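Side-chain contacts in serine proteinase inhibitor 1 (Myxoma virus, PDB 6BJ5), which inhibits serine proteases as a poxvirus member of the serpin family and is important in virulence: residues A[277-282]-A[288-293]; A[44-49]-A[92-97]. All blocks are in the same frame, centred on the assembly; numbering follows the deposited sequence.

Interaction 1 (A[277-282]-A[288-293]); sequences ADFGQA and LYVTKV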
# COMPACT_ATOMS: atom_id res chain seq x y z
N ALA A 277 25.16 -10.05 0.46
CA ALA A 277 24.00 -9.93 1.33
C ALA A 277 24.34 -10.44 2.72
O ALA A 277 24.63 -11.63 2.90
CB ALA A 277 22.80 -10.68 0.76
N ASP A 278 24.41 -9.54 3.69
CA ASP A 278 24.65 -9.91 5.09
C ASP A 278 23.32 -10.06 5.82
O ASP A 278 22.77 -9.08 6.33
CB ASP A 278 25.53 -8.88 5.79
CG ASP A 278 25.75 -9.21 7.27
OD1 ASP A 278 25.39 -10.32 7.69
OD2 ASP A 278 26.25 -8.35 8.02
N PHE A 279 22.83 -11.30 5.92
CA PHE A 279 21.74 -11.63 6.85
C PHE A 279 22.24 -12.50 8.00
O PHE A 279 21.53 -13.37 8.51
CB PHE A 279 20.56 -12.27 6.13
CG PHE A 279 19.81 -11.31 5.26
CD1 PHE A 279 18.97 -10.37 5.84
CD2 PHE A 279 19.98 -11.30 3.89
CE1 PHE A 279 18.29 -9.47 5.05
CE2 PHE A 279 19.31 -10.39 3.08
CZ PHE A 279 18.46 -9.48 3.65
N GLY A 280 23.49 -12.25 8.42
CA GLY A 280 24.16 -12.97 9.49
C GLY A 280 23.55 -12.82 10.87
O GLY A 280 23.91 -13.58 11.77
N GLN A 281 22.71 -11.82 11.09
CA GLN A 281 22.02 -11.75 12.38
C GLN A 281 20.93 -12.81 12.48
O GLN A 281 20.57 -13.23 13.59
CB GLN A 281 21.42 -10.37 12.60
CG GLN A 281 22.44 -9.28 12.54
CD GLN A 281 23.45 -9.46 13.64
OE1 GLN A 281 24.57 -9.93 13.41
NE2 GLN A 281 23.04 -9.14 14.86
N ALA A 282 20.43 -13.27 11.35
CA ALA A 282 19.43 -14.32 11.36
C ALA A 282 20.09 -15.67 11.30
O ALA A 282 19.71 -16.61 12.00
CB ALA A 282 18.48 -14.19 10.17
N LEU A 288 21.37 -16.73 2.94
CA LEU A 288 20.00 -16.24 2.87
C LEU A 288 20.01 -14.84 2.26
O LEU A 288 20.63 -13.93 2.81
CB LEU A 288 19.37 -16.22 4.26
CG LEU A 288 19.28 -17.57 4.98
CD1 LEU A 288 18.70 -17.39 6.38
CD2 LEU A 288 18.45 -18.56 4.18
N TYR A 289 19.30 -14.66 1.15
CA TYR A 289 19.20 -13.37 0.51
C TYR A 289 17.83 -13.26 -0.13
O TYR A 289 17.09 -14.24 -0.23
CB TYR A 289 20.30 -13.16 -0.53
CG TYR A 289 20.22 -14.15 -1.64
CD1 TYR A 289 19.67 -13.81 -2.87
CD2 TYR A 289 20.66 -15.45 -1.46
CE1 TYR A 289 19.58 -14.73 -3.89
CE2 TYR A 289 20.57 -16.38 -2.47
CZ TYR A 289 20.04 -16.01 -3.68
OH TYR A 289 19.95 -16.94 -4.69
N VAL A 290 17.51 -12.05 -0.54
CA VAL A 290 16.21 -11.73 -1.09
C VAL A 290 16.25 -11.88 -2.60
O VAL A 290 17.16 -11.36 -3.27
CB VAL A 290 15.80 -10.31 -0.69
CG1 VAL A 290 14.49 -9.93 -1.36
CG2 VAL A 290 15.73 -10.22 0.83
N THR A 291 15.27 -12.58 -3.15
CA THR A 291 15.13 -12.67 -4.60
C THR A 291 13.99 -11.81 -5.13
O THR A 291 14.17 -11.13 -6.14
CB THR A 291 14.87 -14.11 -5.03
OG1 THR A 291 15.75 -15.01 -4.34
CG2 THR A 291 15.05 -14.23 -6.53
N LYS A 292 12.85 -11.78 -4.44
CA LYS A 292 11.66 -11.10 -4.95
C LYS A 292 10.99 -10.35 -3.81
O LYS A 292 10.94 -10.83 -2.68
CB LYS A 292 10.65 -12.06 -5.62
CG LYS A 292 11.21 -13.02 -6.66
CD LYS A 292 10.16 -14.04 -7.10
CE LYS A 292 10.79 -15.41 -7.40
NZ LYS A 292 9.92 -16.27 -8.26
N VAL A 293 10.44 -9.18 -4.13
CA VAL A 293 9.54 -8.46 -3.25
C VAL A 293 8.28 -8.20 -4.04
O VAL A 293 8.31 -7.47 -5.05
CB VAL A 293 10.12 -7.14 -2.72
CG1 VAL A 293 9.12 -6.51 -1.74
CG2 VAL A 293 11.47 -7.38 -2.04

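Interaction 2 (A[44-49]-A[92-97]); sequences LSVLRI and AEFSSR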
# COMPACT_ATOMS: atom_id res chain seq x y z
N LEU A 44 9.88 -4.43 5.27
CA LEU A 44 11.29 -4.06 5.32
C LEU A 44 11.78 -3.92 6.75
O LEU A 44 12.93 -4.23 7.06
CB LEU A 44 11.51 -2.75 4.56
CG LEU A 44 11.26 -2.68 3.06
CD1 LEU A 44 11.61 -1.30 2.54
CD2 LEU A 44 12.08 -3.73 2.36
N SER A 45 10.90 -3.44 7.64
CA SER A 45 11.29 -3.25 9.04
C SER A 45 11.58 -4.59 9.72
O SER A 45 12.55 -4.71 10.48
CB SER A 45 10.17 -2.49 9.76
OG SER A 45 10.47 -2.23 11.11
N VAL A 46 10.78 -5.61 9.42
CA VAL A 46 11.07 -6.97 9.89
C VAL A 46 12.36 -7.48 9.25
O VAL A 46 13.25 -7.97 9.95
CB VAL A 46 9.88 -7.90 9.58
CG1 VAL A 46 10.24 -9.34 9.91
CG2 VAL A 46 8.65 -7.46 10.37
N LEU A 47 12.47 -7.36 7.92
CA LEU A 47 13.67 -7.81 7.20
C LEU A 47 14.94 -7.24 7.81
O LEU A 47 16.02 -7.82 7.68
CB LEU A 47 13.60 -7.39 5.74
CG LEU A 47 14.73 -7.84 4.81
CD1 LEU A 47 14.74 -9.34 4.70
CD2 LEU A 47 14.60 -7.25 3.43
N ARG A 48 14.81 -6.11 8.48
CA ARG A 48 15.94 -5.38 9.01
C ARG A 48 16.46 -6.05 10.28
O ARG A 48 17.67 -6.00 10.55
CB ARG A 48 15.47 -3.94 9.20
CG ARG A 48 16.44 -2.99 9.70
CD ARG A 48 15.81 -1.61 9.71
NE ARG A 48 16.58 -0.79 10.63
CZ ARG A 48 17.74 -0.24 10.33
NH1 ARG A 48 18.27 -0.39 9.11
NH2 ARG A 48 18.37 0.46 11.27
N ILE A 49 15.59 -6.70 11.05
CA ILE A 49 16.01 -7.42 12.24
C ILE A 49 16.92 -8.58 11.87
O ILE A 49 17.71 -9.04 12.70
CB ILE A 49 14.75 -7.92 12.99
CG1 ILE A 49 13.87 -6.74 13.40
CG2 ILE A 49 15.12 -8.74 14.22
CD1 ILE A 49 14.55 -5.79 14.34
N ALA A 92 14.49 -15.27 19.19
CA ALA A 92 14.08 -14.61 20.43
C ALA A 92 13.75 -13.15 20.17
O ALA A 92 12.66 -12.68 20.52
CB ALA A 92 15.19 -14.73 21.48
N GLU A 93 14.69 -12.43 19.54
CA GLU A 93 14.46 -11.04 19.17
C GLU A 93 13.22 -10.92 18.30
O GLU A 93 12.36 -10.07 18.54
CB GLU A 93 15.69 -10.50 18.44
CG GLU A 93 15.50 -9.16 17.74
CD GLU A 93 15.77 -7.97 18.64
OE1 GLU A 93 16.27 -8.19 19.77
OE2 GLU A 93 15.48 -6.82 18.22
N PHE A 94 13.08 -11.81 17.31
CA PHE A 94 11.90 -11.76 16.46
C PHE A 94 10.63 -11.96 17.25
O PHE A 94 9.65 -11.22 17.09
CB PHE A 94 12.00 -12.81 15.35
CG PHE A 94 10.87 -12.74 14.37
CD1 PHE A 94 11.00 -12.07 13.18
CD2 PHE A 94 9.64 -13.31 14.67
CE1 PHE A 94 9.93 -11.99 12.30
CE2 PHE A 94 8.59 -13.23 13.80
CZ PHE A 94 8.73 -12.58 12.60
N SER A 95 10.61 -12.96 18.13
CA SER A 95 9.37 -13.28 18.83
C SER A 95 8.98 -12.19 19.80
O SER A 95 7.78 -11.91 19.96
CB SER A 95 9.51 -14.62 19.55
OG SER A 95 8.40 -14.83 20.40
N SER A 96 9.97 -11.57 20.46
CA SER A 96 9.71 -10.53 21.47
C SER A 96 9.23 -9.23 20.85
O SER A 96 8.58 -8.43 21.53
CB SER A 96 10.97 -10.26 22.29
OG SER A 96 12.00 -9.77 21.46
N ARG A 97 9.59 -8.97 19.60
CA ARG A 97 9.27 -7.70 18.98
C ARG A 97 8.01 -7.72 18.15
O ARG A 97 7.39 -6.67 17.97
CB ARG A 97 10.42 -7.25 18.09
CG ARG A 97 11.67 -7.10 18.82
CD ARG A 97 12.60 -6.40 17.91
NE ARG A 97 11.87 -5.43 17.12
CZ ARG A 97 12.38 -4.29 16.70
NH1 ARG A 97 13.64 -3.98 17.01
NH2 ARG A 97 11.62 -3.46 15.99

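Interaction 1 (A[277-282]-A[288-293])
Phe279 and Leu288 account for most of the 216 Å² buried between 277-282 and 288-293, and the part of Leu288 nearest the ring is its backbone carbonyl, not its isobutyl group. Leu288 O lies close to the plane of the Phe279 ring, beyond its edge and 2.9 Å from Phe279 CD2, which is close for a carbon-oxygen pair and at 2.5 Å resolution bears little weight. The carbonyl oxygen therefore meets the aromatic rim, where the ring carries its hydrogens; no hydrogen bond crosses between the two segments. The first torsion of Phe279 accounts for this approach: with CG opposite the carbonyl carbon (chi1 -70°), the ring is directed toward residues 288-290. Next to CD2 on the ring, Phe279 CE2 comes within 3.9 Å of Tyr289 CA, and at the end of the ring CZ is 4.0 Å from Val290 CG2. Tyr289 adds a smaller apolar patch. Its CB is 3.8 Å from Ala277 CB, while its phenol leads away from 277-282. The backbone leading into and out of Phe279 is shaped by an Asx turn: Gly280 N donates to Asp278 OD1 at 2.8 Å, with an N-H...O angle of 157°. Both segments belong to the long loop between helix 260-265 and strand 293-302. Phe279 and Val290 also rest on Leu47 of helix 37-49, and Val290 reaches Ile314 of strand 305-314, so the loop packs between that helix and the end of the main sheet.

Interaction 2 (A[44-49]-A[92-97])
Ile49 and Val46, on one side of helix 37-49, face Glu93, Phe94 and Arg97 of helix 88-98 in a contact without a hydrogen bond across it. The local axes run roughly antiparallel, at 146° between their N-to-C directions, and approach to 10.9 Å, a spacing bridged entirely by side chains. The apolar part has two pieces. Val46 CG1 meets the edge of the Phe94 ring near its plane, 3.6 Å from CE1; Phe94 sends CG opposite its backbone N (chi1 -176°), and the end of the ring thereby comes nearer to helix 37-49 than its base does. Ile49 CG2 lies 3.6 Å from Glu93 CG, the two side chains crossing at about a right angle. The second kind of contact sets a methyl against a flat cation: Ile49 CD1 sits over one face of the Arg97 guanidinium, 3.3 Å above its plane and displaced toward the rim, with NH1 the nearest atom at 3.4 Å. Charge pairing stays within helix 88-98, where Arg97 NH1 and Glu93 OE2 form a salt bridge at 3.6 Å, one turn apart. This bridge, together with a weak hydrogen bond from Arg97 NH2 to Glu63 O, would tend to keep the guanidinium face turned to the methyl. Phe98, farther along helix 88-98, touches both Val46 and Ile49, while Val46 and Phe94 also reach strand 73-81. Helices packed side by side against the large central sheet in this way are characteristic of the serpin fold.

Overall arrangement
Leu47 joins the two regions: its CD1 is 3.6 Å from Phe279 CE1, so helix 37-49 presents Leu47 to interaction 1 while Val46 and Ile49 serve interaction 2. The centres lie 13 Å apart, on the same side of the chain's centre. Interaction 1 is the more buried, a loop folded on itself around an aromatic ring and a carbonyl; interaction 2 is partly buried, joins two helices and grades from Val46 and Phe94 to the charged Glu93 and Arg97. Both border the main sheet, in which strand 305-314 lies between 142-153 and 293-302, consistent with a relaxed serpin whose reactive-centre segment has been inserted.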